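Citrate synthase (Pyrobaculum aerophilum, PDB 2IBP) probably catalyses the condensation of oxaloacetate with acetyl-CoA and water to give citrate and CoA, the entry reaction of the tricarboxylic acid cycle. Local coordinates at residues I69-L74 / I150-V155; R167-L172 / Y360-P365; A218-A223 / V376-E381; I301-S306 / D346-I351. All coordinates share one frame; numbering follows the deposited sequence. Where two conformers were deposited one is given.

How the interactions relate
Interactions 1, 3 and 4 are buried, whereas interaction 2 is only partly buried and has the one salt bridge that runs between its own two segments. Two long helices tie the set together: 141-169 serves interactions 1 and 2, and 363-382 serves interactions 2 and 3. Interactions 1 and 3 touch directly, Leu-70 CD1 lying 3.6 Å from Leu-380 CD1. Interaction 1 joins aliphatic packing to a tyrosine-carboxylate bond; interaction 3 relies on a methyl over an imidazole. Interaction 4, about 26 Å between centres from both, includes the predicted catalytic Asp-346 and combines a CH-pi contact of lysine methylenes on an indole with a bridging water. It touches interaction 2 where Phe-363 meets Gly-350.

Interaction 1 of 4, residues I69-L74 / I150-V155; sequences ILYGRL and IAEKLV
The CA atoms of Leu-70 and Ala-151 lie 7.9 Å apart, the nearest CA pair of the two segments, which belong to the end of helix 62-71 and a middle turn of the long helix 141-169. The first of these helices ends just after Tyr-71, where Gly-72 turns to positive phi (91°), a backbone angle at which a side chain would press on the preceding carbonyl. The CB of Leu-70 points toward the long helix. Its CG stands anti to the backbone N (chi1 -177°), which carries both methyls across the gap: CD1 meets Ala-151 CB at 3.8 Å, and CD2 rests on Glu-152 CG, also at 3.8 Å. The arrangement belongs to the all-helical core of the citrate synthase fold, and helix 363-382 closes it from a third side, Leu-380 packing on Leu-70 and Val-376 on Ala-151. One residue on, Tyr-71 reaches for the carboxylate of Glu-152. The two side chains meet at about a right angle, with ring and carboxylate planes 82° apart, and OE2 sits at the phenol edge in the ring plane. Tyr-71 OH donates to Glu-152 OE2 in a very short hydrogen bond, modelled at 2.4 Å, a length to be read with caution. The other oxygen, OE1, forms a salt bridge with Arg-86 of helix 77-90, which probably helps keep the buried carboxylate ionised.

Interaction 2 of 4, residues R167-L172 / Y360-P365; sequences RFSRGL and YEYFTP. With ACT (acetate ion), chain C.
Glu-361 OE2, in one of its two conformers, receives both terminal nitrogens of Arg-170. NH2 makes the stronger bond of this salt bridge, 3.1 Å with an N-H...O angle of 161°, meeting the oxygen nearly along its C-O axis; the NH1 bond is weak, and the bridge may not hold in the other conformer. Arg-170 stands where a Schellman motif ends helix 141-169, with Gly-171 as its C-prime residue, and the bridge ties that end to residues 360-362, before helix 363-382. The Arg-170 chain bends at chi2 (54°), swinging its guanidinium toward Glu-361. A second bond turns the group: NH1 donates to Ser-169 OG at 2.9 Å, in the guanidinium plane, while OG is also bonded to Tyr-166 O. NH1 also lies at the edge of the Tyr-362 ring, 3.8 Å from CE2. Tyr-360 N donates at 2.9 Å to an oxygen of an acetate ion, probably from the crystallisation liquor, whose methyl lies 3.6 Å above the centre of the Tyr-360 ring. With an alanine here the acetate would probably lose that aromatic floor, and Glu-254, Arg-258 and Leu-261 their packing partner. Tyr-362 OH, hydrogen-bonded to His-165 ND1, ends 3.3 Å from Ser-169 OG.

Interaction 3 of 4, residues A218-A223 / V376-E381; sequences ASTFAA and VAHVLE
From CB outward, the side chain of His-378 runs beneath one methyl of Thr-220. His-378 CB is 3.9 Å from Thr-220 CG2, and the ring atoms CG and CD2 are each 3.7 Å from the same methyl; ND1 and NE2 lie a little farther off and turn to partners elsewhere. The contact packs helix 218-227 against helix 363-382 in the helical core of the citrate synthase fold, close to the dimer interface, since the neighbouring Phe-221 meets its own counterpart, Phe-221 of the second subunit. The two side chains cross at about a right angle, and the methyl stands over one face of the imidazole, shifted toward its rim: a CH-pi contact, with CG2 3.8 Å from the ring centroid and 20° off the normal. Thr-220 presents this methyl because CG2 lies opposite the backbone N, with OG1 placed beside that nitrogen (chi1 -56°). The imidazole is fixed at both nitrogens as well: ND1 is hydrogen-bonded to Lys-32 NZ and NE2 to Asp-213 OD2. This buried ring thus sits between a lysine and a carboxylate that are likely to polarise it along its length. Replacing His-378 by a leucine would probably leave Lys-32 and Asp-213 each without its imidazole mate and deprive the Thr-220 methyl of a flat surface. One turn farther along helix 218-227, where the two segments come closest (6.7 Å between the CA atoms of Ala-223 and Val-379), Ala-223 CB touches Val-379 CG2 at 4.0 Å.

Interaction 4 of 4, residues I301-S306 / D346-I351; sequences IFKEFS and DFWSGI
Lys-303 turns CG away from its backbone N (chi1 172°) and stays extended to its end, while Trp-348 swings CG to the side of its own backbone N (chi1 -65°), and the two side chains run alongside each other in the same direction. The pair joins helix 297-313 of citrate synthase to residues 346-351, which run into helix 349-356. Asp-346, two residues before the tryptophan, is predicted to be catalytic; separately, Glu-304 on the first helix is a magnesium ligand in a structure of this protein. The methylenes of the lysine cover one face of the indole. CB lies near CE2 and NE1, and CG makes a CH-pi contact 3.7 Å from the centroid of the six-membered ring, 16° off its normal, while CD and CE continue over CZ2. Against the opposite face comes Phe-347, its CD2 3.5 Å above the indole plane. Both polar ends are tied down elsewhere, Lys-303 NZ in a salt bridge with Glu-327 and Trp-348 NE1 to Tyr-295 OH. At the neighbouring position of the helix, the Phe-302 ring leans obliquely on the other backbone, with CD2 3.7 Å from Ser-349 CA; Ser-349 OG is bonded to Asn-253. Phe-302 O is gripped twice from opposite faces of its plane, by Ser-306 N and by Ser-306 OG, the hydroxyl donating at 2.8 Å. A water completes the junction, giving one hydrogen to Ser-306 OG at 2.7 Å and the other to Trp-348 O at 2.7 Å.

Interaction 1 of 4, residues I69-L74 / I150-V155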
# COMPACT_ATOMS: atom_id res chain seq x y z
N ILE A 69 7.46 -3.25 -21.68
CA ILE A 69 6.66 -3.66 -20.54
C ILE A 69 5.40 -2.82 -20.43
O ILE A 69 4.32 -3.35 -20.24
CB ILE A 69 7.49 -3.63 -19.26
CG1 ILE A 69 8.53 -4.76 -19.30
CG2 ILE A 69 6.59 -3.83 -18.03
CD1 ILE A 69 9.55 -4.70 -18.16
N LEU A 70 5.53 -1.51 -20.59
CA LEU A 70 4.39 -0.63 -20.47
C LEU A 70 3.36 -0.77 -21.60
O LEU A 70 2.16 -0.94 -21.35
CB LEU A 70 4.88 0.80 -20.36
CG LEU A 70 3.79 1.86 -20.17
CD1 LEU A 70 2.93 1.55 -18.92
CD2 LEU A 70 4.46 3.23 -20.05
N TYR A 71 3.85 -0.75 -22.84
CA TYR A 71 2.96 -0.77 -24.01
C TYR A 71 2.64 -2.14 -24.61
O TYR A 71 1.72 -2.27 -25.43
CB TYR A 71 3.48 0.20 -25.06
CG TYR A 71 3.42 1.63 -24.58
CD1 TYR A 71 2.20 2.28 -24.47
CD2 TYR A 71 4.56 2.31 -24.20
CE1 TYR A 71 2.13 3.57 -24.02
CE2 TYR A 71 4.50 3.62 -23.74
CZ TYR A 71 3.26 4.23 -23.62
OH TYR A 71 3.13 5.52 -23.18
N GLY A 72 3.43 -3.15 -24.25
CA GLY A 72 3.15 -4.51 -24.66
C GLY A 72 3.79 -4.96 -25.95
O GLY A 72 3.59 -6.08 -26.39
N ARG A 73 4.57 -4.07 -26.55
CA ARG A 73 5.29 -4.41 -27.77
C ARG A 73 6.53 -3.56 -27.92
O ARG A 73 6.69 -2.54 -27.27
CB ARG A 73 4.40 -4.18 -28.98
CG ARG A 73 4.01 -2.75 -29.16
CD ARG A 73 3.19 -2.58 -30.41
NE ARG A 73 2.72 -1.21 -30.53
CZ ARG A 73 3.46 -0.20 -30.99
NH1 ARG A 73 4.72 -0.39 -31.37
NH2 ARG A 73 2.92 1.01 -31.05
N LEU A 74 7.41 -3.97 -28.82
CA LEU A 74 8.62 -3.21 -29.08
C LEU A 74 8.28 -1.94 -29.85
O LEU A 74 7.42 -1.96 -30.74
CB LEU A 74 9.63 -4.04 -29.87
CG LEU A 74 10.26 -5.24 -29.15
CD1 LEU A 74 11.07 -6.11 -30.11
CD2 LEU A 74 11.13 -4.77 -27.98
N ILE A 150 1.30 9.26 -17.02
CA ILE A 150 1.66 9.18 -15.60
C ILE A 150 2.60 8.01 -15.34
O ILE A 150 3.57 8.14 -14.57
CB ILE A 150 0.41 9.11 -14.71
CG1 ILE A 150 -0.39 10.41 -14.87
CG2 ILE A 150 0.80 8.86 -13.24
CD1 ILE A 150 -1.86 10.33 -14.45
N ALA A 151 2.30 6.87 -15.94
CA ALA A 151 3.14 5.68 -15.82
C ALA A 151 4.57 6.00 -16.30
O ALA A 151 5.55 5.69 -15.62
CB ALA A 151 2.55 4.51 -16.59
N GLU A 152 4.68 6.68 -17.45
CA GLU A 152 6.00 7.09 -17.95
C GLU A 152 6.73 8.02 -16.96
O GLU A 152 7.91 7.86 -16.70
CB GLU A 152 5.86 7.79 -19.30
CG GLU A 152 5.43 6.88 -20.40
CD GLU A 152 5.39 7.56 -21.75
OE1 GLU A 152 5.69 8.78 -21.85
OE2 GLU A 152 5.11 6.84 -22.73
N LYS A 153 5.99 8.94 -16.36
CA LYS A 153 6.58 9.87 -15.42
C LYS A 153 7.14 9.13 -14.23
O LYS A 153 8.21 9.46 -13.74
CB LYS A 153 5.57 10.89 -14.95
CG LYS A 153 5.22 11.92 -15.99
CD LYS A 153 4.13 12.79 -15.48
CE LYS A 153 3.68 13.80 -16.48
NZ LYS A 153 2.52 14.53 -15.89
N LEU A 154 6.38 8.17 -13.71
CA LEU A 154 6.85 7.39 -12.56
C LEU A 154 8.16 6.62 -12.86
O LEU A 154 9.08 6.58 -12.05
CB LEU A 154 5.74 6.43 -12.12
CG LEU A 154 4.69 7.14 -11.26
CD1 LEU A 154 3.33 6.46 -11.30
CD2 LEU A 154 5.16 7.32 -9.81
N VAL A 155 8.23 6.04 -14.05
CA VAL A 155 9.42 5.31 -14.45
C VAL A 155 10.59 6.30 -14.61
O VAL A 155 11.72 6.05 -14.18
CB VAL A 155 9.15 4.57 -15.76
CG1 VAL A 155 10.45 3.93 -16.31
CG2 VAL A 155 8.06 3.52 -15.55

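Interaction 2 of 4, residues R167-L172 / Y360-P365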
# COMPACT_ATOMS: atom_id res chain seq x y z
N ARG A 167 22.30 12.37 -2.55
CA ARG A 167 23.05 13.62 -2.46
C ARG A 167 22.74 14.36 -1.17
O ARG A 167 23.65 14.77 -0.46
CB ARG A 167 22.73 14.51 -3.66
CG ARG A 167 23.07 13.88 -5.00
CD ARG A 167 24.55 13.71 -5.22
NE ARG A 167 25.26 14.99 -5.28
CZ ARG A 167 26.55 15.07 -5.58
NH1 ARG A 167 27.24 13.98 -5.86
NH2 ARG A 167 27.14 16.25 -5.60
N PHE A 168 21.46 14.58 -0.89
CA PHE A 168 21.09 15.27 0.33
C PHE A 168 21.55 14.53 1.58
O PHE A 168 21.92 15.17 2.56
CB PHE A 168 19.59 15.53 0.42
CG PHE A 168 19.07 16.55 -0.54
CD1 PHE A 168 19.69 17.77 -0.69
CD2 PHE A 168 17.83 16.37 -1.11
CE1 PHE A 168 19.14 18.75 -1.52
CE2 PHE A 168 17.28 17.33 -1.95
CZ PHE A 168 17.92 18.53 -2.12
N SER A 169 21.49 13.20 1.56
CA SER A 169 21.87 12.41 2.74
C SER A 169 23.36 12.60 3.07
O SER A 169 23.77 12.43 4.22
CB SER A 169 21.57 10.92 2.53
OG SER A 169 22.50 10.32 1.66
N ARG A 170 24.14 12.95 2.05
CA ARG A 170 25.59 13.16 2.17
C ARG A 170 25.95 14.65 2.30
O ARG A 170 27.12 15.03 2.24
CB ARG A 170 26.31 12.53 0.97
CG ARG A 170 26.69 11.07 1.13
CD ARG A 170 25.53 10.15 1.52
NE ARG A 170 26.00 8.79 1.80
CZ ARG A 170 25.23 7.79 2.24
NH1 ARG A 170 23.94 7.99 2.46
NH2 ARG A 170 25.74 6.60 2.47
N GLY A 171 24.94 15.49 2.50
CA GLY A 171 25.12 16.93 2.62
C GLY A 171 25.64 17.58 1.35
O GLY A 171 26.30 18.62 1.40
N LEU A 172 25.34 16.96 0.21
CA LEU A 172 25.79 17.48 -1.09
C LEU A 172 24.63 18.14 -1.81
O LEU A 172 23.46 17.93 -1.45
CB LEU A 172 26.33 16.34 -1.95
CG LEU A 172 27.42 15.48 -1.32
CD1 LEU A 172 27.76 14.30 -2.21
CD2 LEU A 172 28.65 16.32 -0.99
N TYR A 360 24.65 0.39 0.72
CA TYR A 360 23.72 -0.72 0.83
C TYR A 360 22.27 -0.27 0.87
O TYR A 360 21.39 -0.94 0.30
CB TYR A 360 23.97 -1.49 2.13
CG TYR A 360 25.27 -2.24 2.18
CD1 TYR A 360 25.55 -3.22 1.25
CD2 TYR A 360 26.11 -2.09 3.27
CE1 TYR A 360 26.71 -3.98 1.34
CE2 TYR A 360 27.28 -2.85 3.37
CZ TYR A 360 27.56 -3.79 2.41
OH TYR A 360 28.73 -4.54 2.50
N GLU A 361 22.00 0.79 1.61
CA GLU A 361 20.63 1.27 1.79
C GLU A 361 19.99 1.76 0.50
O GLU A 361 18.78 1.97 0.46
CB GLU A 361 20.55 2.33 2.89
CG GLU A 361 21.36 3.61 2.65
CD GLU A 361 22.82 3.56 3.12
OE1 GLU A 361 23.38 2.47 3.41
OE2 GLU A 361 23.41 4.66 3.21
N TYR A 362 20.80 1.92 -0.55
CA TYR A 362 20.27 2.33 -1.87
C TYR A 362 20.04 1.13 -2.80
O TYR A 362 19.52 1.29 -3.90
CB TYR A 362 21.12 3.41 -2.53
CG TYR A 362 20.99 4.73 -1.81
CD1 TYR A 362 19.95 5.61 -2.10
CD2 TYR A 362 21.78 5.01 -0.70
CE1 TYR A 362 19.77 6.76 -1.39
CE2 TYR A 362 21.58 6.15 0.04
CZ TYR A 362 20.55 7.01 -0.29
OH TYR A 362 20.35 8.15 0.47
N PHE A 363 20.39 -0.07 -2.36
CA PHE A 363 20.18 -1.26 -3.19
C PHE A 363 18.70 -1.47 -3.50
O PHE A 363 18.32 -1.67 -4.67
CB PHE A 363 20.72 -2.53 -2.50
CG PHE A 363 22.23 -2.68 -2.55
CD1 PHE A 363 23.06 -1.58 -2.69
CD2 PHE A 363 22.80 -3.93 -2.30
CE1 PHE A 363 24.46 -1.73 -2.69
CE2 PHE A 363 24.18 -4.08 -2.31
CZ PHE A 363 25.00 -2.98 -2.50
N THR A 364 17.86 -1.44 -2.47
CA THR A 364 16.42 -1.64 -2.68
C THR A 364 15.79 -0.48 -3.45
O THR A 364 14.99 -0.72 -4.35
CB THR A 364 15.71 -2.00 -1.38
OG1 THR A 364 16.31 -3.21 -0.87
CG2 THR A 364 14.22 -2.25 -1.67
N PRO A 365 16.18 0.77 -3.14
CA PRO A 365 15.73 1.86 -4.00
C PRO A 365 16.04 1.64 -5.49
O PRO A 365 15.20 1.94 -6.34
CB PRO A 365 16.46 3.06 -3.43
CG PRO A 365 16.47 2.77 -1.96
CD PRO A 365 16.71 1.28 -1.86
C ACT C . 28.03 0.48 2.31
O ACT C . 26.89 0.99 2.45
OXT ACT C . 28.81 0.57 3.29
CH3 ACT C . 28.45 -0.22 1.04

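Interaction 3 of 4, residues A218-A223 / V376-E381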
# COMPACT_ATOMS: atom_id res chain seq x y z
N ALA A 218 4.69 -9.21 -3.34
CA ALA A 218 3.89 -8.38 -2.46
C ALA A 218 3.83 -6.92 -2.86
O ALA A 218 2.79 -6.28 -2.73
CB ALA A 218 4.36 -8.53 -1.01
N SER A 219 4.91 -6.38 -3.42
CA SER A 219 4.92 -4.97 -3.80
C SER A 219 3.96 -4.75 -4.99
O SER A 219 3.13 -3.85 -4.99
CB SER A 219 6.33 -4.49 -4.13
OG SER A 219 6.91 -5.28 -5.14
N THR A 220 4.05 -5.63 -5.97
CA THR A 220 3.15 -5.56 -7.13
C THR A 220 1.69 -5.78 -6.69
O THR A 220 0.78 -5.13 -7.17
CB THR A 220 3.58 -6.56 -8.18
OG1 THR A 220 4.94 -6.30 -8.53
CG2 THR A 220 2.71 -6.49 -9.41
N PHE A 221 1.50 -6.67 -5.72
CA PHE A 221 0.17 -6.91 -5.18
C PHE A 221 -0.37 -5.68 -4.46
O PHE A 221 -1.54 -5.31 -4.65
CB PHE A 221 0.19 -8.12 -4.26
CG PHE A 221 -1.16 -8.58 -3.82
CD1 PHE A 221 -2.23 -8.59 -4.69
CD2 PHE A 221 -1.31 -9.18 -2.58
CE1 PHE A 221 -3.44 -9.07 -4.30
CE2 PHE A 221 -2.54 -9.67 -2.19
CZ PHE A 221 -3.59 -9.62 -3.06
N ALA A 222 0.49 -5.04 -3.65
CA ALA A 222 0.11 -3.81 -2.93
C ALA A 222 -0.37 -2.76 -3.93
O ALA A 222 -1.39 -2.10 -3.71
CB ALA A 222 1.26 -3.26 -2.13
N ALA A 223 0.35 -2.62 -5.04
CA ALA A 223 -0.04 -1.68 -6.09
C ALA A 223 -1.43 -2.05 -6.63
O ALA A 223 -2.25 -1.15 -6.89
CB ALA A 223 0.98 -1.69 -7.21
N VAL A 376 3.61 -0.16 -12.63
CA VAL A 376 2.65 0.66 -13.39
C VAL A 376 1.98 -0.15 -14.51
O VAL A 376 0.76 -0.03 -14.73
CB VAL A 376 3.22 2.01 -13.85
CG1 VAL A 376 3.65 2.83 -12.64
CG2 VAL A 376 4.39 1.82 -14.83
N ALA A 377 2.73 -1.01 -15.19
CA ALA A 377 2.15 -1.85 -16.24
C ALA A 377 1.08 -2.75 -15.64
O ALA A 377 0.02 -2.99 -16.24
CB ALA A 377 3.22 -2.71 -16.92
N HIS A 378 1.37 -3.31 -14.47
CA HIS A 378 0.42 -4.20 -13.81
C HIS A 378 -0.85 -3.48 -13.40
O HIS A 378 -1.93 -4.00 -13.59
CB HIS A 378 1.05 -4.88 -12.60
CG HIS A 378 1.79 -6.13 -12.93
ND1 HIS A 378 1.16 -7.36 -13.06
CD2 HIS A 378 3.11 -6.38 -13.09
CE1 HIS A 378 2.05 -8.28 -13.33
NE2 HIS A 378 3.24 -7.71 -13.37
N VAL A 379 -0.70 -2.25 -12.91
CA VAL A 379 -1.86 -1.44 -12.54
C VAL A 379 -2.73 -1.16 -13.77
O VAL A 379 -3.94 -1.41 -13.76
CB VAL A 379 -1.47 -0.12 -11.87
CG1 VAL A 379 -2.68 0.84 -11.82
CG2 VAL A 379 -0.92 -0.42 -10.48
N LEU A 380 -2.10 -0.69 -14.84
CA LEU A 380 -2.85 -0.39 -16.05
C LEU A 380 -3.54 -1.62 -16.59
O LEU A 380 -4.68 -1.55 -17.06
CB LEU A 380 -1.95 0.25 -17.10
CG LEU A 380 -1.37 1.59 -16.64
CD1 LEU A 380 -0.41 2.14 -17.67
CD2 LEU A 380 -2.44 2.62 -16.31
N GLU A 381 -2.88 -2.77 -16.51
CA GLU A 381 -3.48 -4.01 -16.94
C GLU A 381 -4.72 -4.34 -16.11
O GLU A 381 -5.77 -4.67 -16.65
CB GLU A 381 -2.48 -5.15 -16.86
CG GLU A 381 -3.02 -6.46 -17.34
CD GLU A 381 -1.96 -7.53 -17.35
OE1 GLU A 381 -1.49 -7.89 -16.25
OE2 GLU A 381 -1.63 -8.01 -18.46

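Interaction 4 of 4, residues I301-S306 / D346-I351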
# COMPACT_ATOMS: atom_id res chain seq x y z
N ILE A 301 23.11 -13.92 -16.35
CA ILE A 301 23.46 -12.73 -17.09
C ILE A 301 24.20 -11.73 -16.23
O ILE A 301 25.21 -11.15 -16.65
CB ILE A 301 22.19 -12.05 -17.65
CG1 ILE A 301 21.46 -12.99 -18.61
CG2 ILE A 301 22.52 -10.74 -18.33
CD1 ILE A 301 20.05 -12.55 -18.97
N PHE A 302 23.72 -11.50 -15.01
CA PHE A 302 24.35 -10.50 -14.18
C PHE A 302 25.73 -10.94 -13.68
O PHE A 302 26.62 -10.12 -13.50
CB PHE A 302 23.46 -10.01 -13.06
CG PHE A 302 23.73 -8.59 -12.69
CD1 PHE A 302 23.40 -7.57 -13.57
CD2 PHE A 302 24.37 -8.27 -11.53
CE1 PHE A 302 23.69 -6.27 -13.28
CE2 PHE A 302 24.63 -6.96 -11.21
CZ PHE A 302 24.29 -5.95 -12.10
N LYS A 303 25.89 -12.25 -13.49
CA LYS A 303 27.20 -12.82 -13.14
C LYS A 303 28.24 -12.43 -14.19
O LYS A 303 29.34 -11.98 -13.87
CB LYS A 303 27.11 -14.34 -13.12
CG LYS A 303 28.45 -15.00 -12.94
CD LYS A 303 28.36 -16.49 -13.14
CE LYS A 303 29.72 -17.13 -12.93
NZ LYS A 303 29.68 -18.58 -13.24
N GLU A 304 27.88 -12.59 -15.46
CA GLU A 304 28.80 -12.26 -16.54
C GLU A 304 29.13 -10.78 -16.60
O GLU A 304 30.25 -10.41 -16.89
CB GLU A 304 28.30 -12.80 -17.88
CG GLU A 304 28.33 -14.31 -17.91
CD GLU A 304 29.71 -14.87 -17.54
OE1 GLU A 304 30.73 -14.32 -18.03
OE2 GLU A 304 29.77 -15.82 -16.75
N PHE A 305 28.14 -9.93 -16.37
CA PHE A 305 28.43 -8.52 -16.26
C PHE A 305 29.41 -8.27 -15.11
O PHE A 305 30.36 -7.49 -15.23
CB PHE A 305 27.17 -7.70 -16.00
CG PHE A 305 27.49 -6.34 -15.52
CD1 PHE A 305 28.03 -5.42 -16.39
CD2 PHE A 305 27.45 -6.04 -14.17
CE1 PHE A 305 28.48 -4.20 -15.93
CE2 PHE A 305 27.91 -4.82 -13.72
CZ PHE A 305 28.42 -3.91 -14.60
N SER A 306 29.15 -8.89 -13.96
CA SER A 306 29.98 -8.70 -12.78
C SER A 306 31.43 -9.10 -13.07
O SER A 306 32.36 -8.44 -12.63
CB SER A 306 29.42 -9.46 -11.59
OG SER A 306 28.10 -9.04 -11.33
N ASP A 346 20.18 -12.46 -6.60
CA ASP A 346 20.68 -11.82 -5.37
C ASP A 346 22.08 -12.32 -4.99
O ASP A 346 22.79 -11.67 -4.23
CB ASP A 346 19.71 -12.08 -4.22
CG ASP A 346 18.34 -11.49 -4.46
OD1 ASP A 346 18.24 -10.48 -5.20
OD2 ASP A 346 17.36 -12.05 -3.91
N PHE A 347 22.44 -13.50 -5.47
CA PHE A 347 23.75 -14.07 -5.19
C PHE A 347 24.86 -13.19 -5.74
O PHE A 347 25.96 -13.15 -5.17
CB PHE A 347 23.81 -15.46 -5.81
CG PHE A 347 25.04 -16.24 -5.47
CD1 PHE A 347 25.04 -17.14 -4.42
CD2 PHE A 347 26.18 -16.15 -6.25
CE1 PHE A 347 26.16 -17.88 -4.13
CE2 PHE A 347 27.29 -16.88 -5.96
CZ PHE A 347 27.27 -17.75 -4.90
N TRP A 348 24.56 -12.46 -6.81
CA TRP A 348 25.55 -11.69 -7.53
C TRP A 348 25.35 -10.19 -7.56
O TRP A 348 26.31 -9.45 -7.62
CB TRP A 348 25.55 -12.10 -9.01
CG TRP A 348 25.96 -13.48 -9.28
CD1 TRP A 348 25.16 -14.53 -9.59
CD2 TRP A 348 27.29 -14.00 -9.21
NE1 TRP A 348 25.91 -15.67 -9.75
CE2 TRP A 348 27.23 -15.37 -9.51
CE3 TRP A 348 28.54 -13.42 -8.95
CZ2 TRP A 348 28.36 -16.18 -9.55
CZ3 TRP A 348 29.66 -14.23 -8.97
CH2 TRP A 348 29.55 -15.60 -9.28
N SER A 349 24.08 -9.75 -7.56
CA SER A 349 23.77 -8.36 -7.90
C SER A 349 24.26 -7.23 -7.00
O SER A 349 24.35 -6.10 -7.47
CB SER A 349 22.28 -8.19 -8.14
OG SER A 349 21.59 -8.25 -6.92
N GLY A 350 24.62 -7.52 -5.76
CA GLY A 350 25.13 -6.49 -4.86
C GLY A 350 26.60 -6.18 -5.05
O GLY A 350 27.08 -5.13 -4.63
N ILE A 351 27.30 -7.06 -5.75
CA ILE A 351 28.75 -6.92 -5.91
C ILE A 351 29.15 -5.67 -6.69
O ILE A 351 29.91 -4.83 -6.21
CB ILE A 351 29.35 -8.17 -6.53
CG1 ILE A 351 29.15 -9.38 -5.58
CG2 ILE A 351 30.84 -7.94 -6.85
CD1 ILE A 351 29.56 -10.71 -6.16
O HOH W 1 27.19 -7.53 -9.26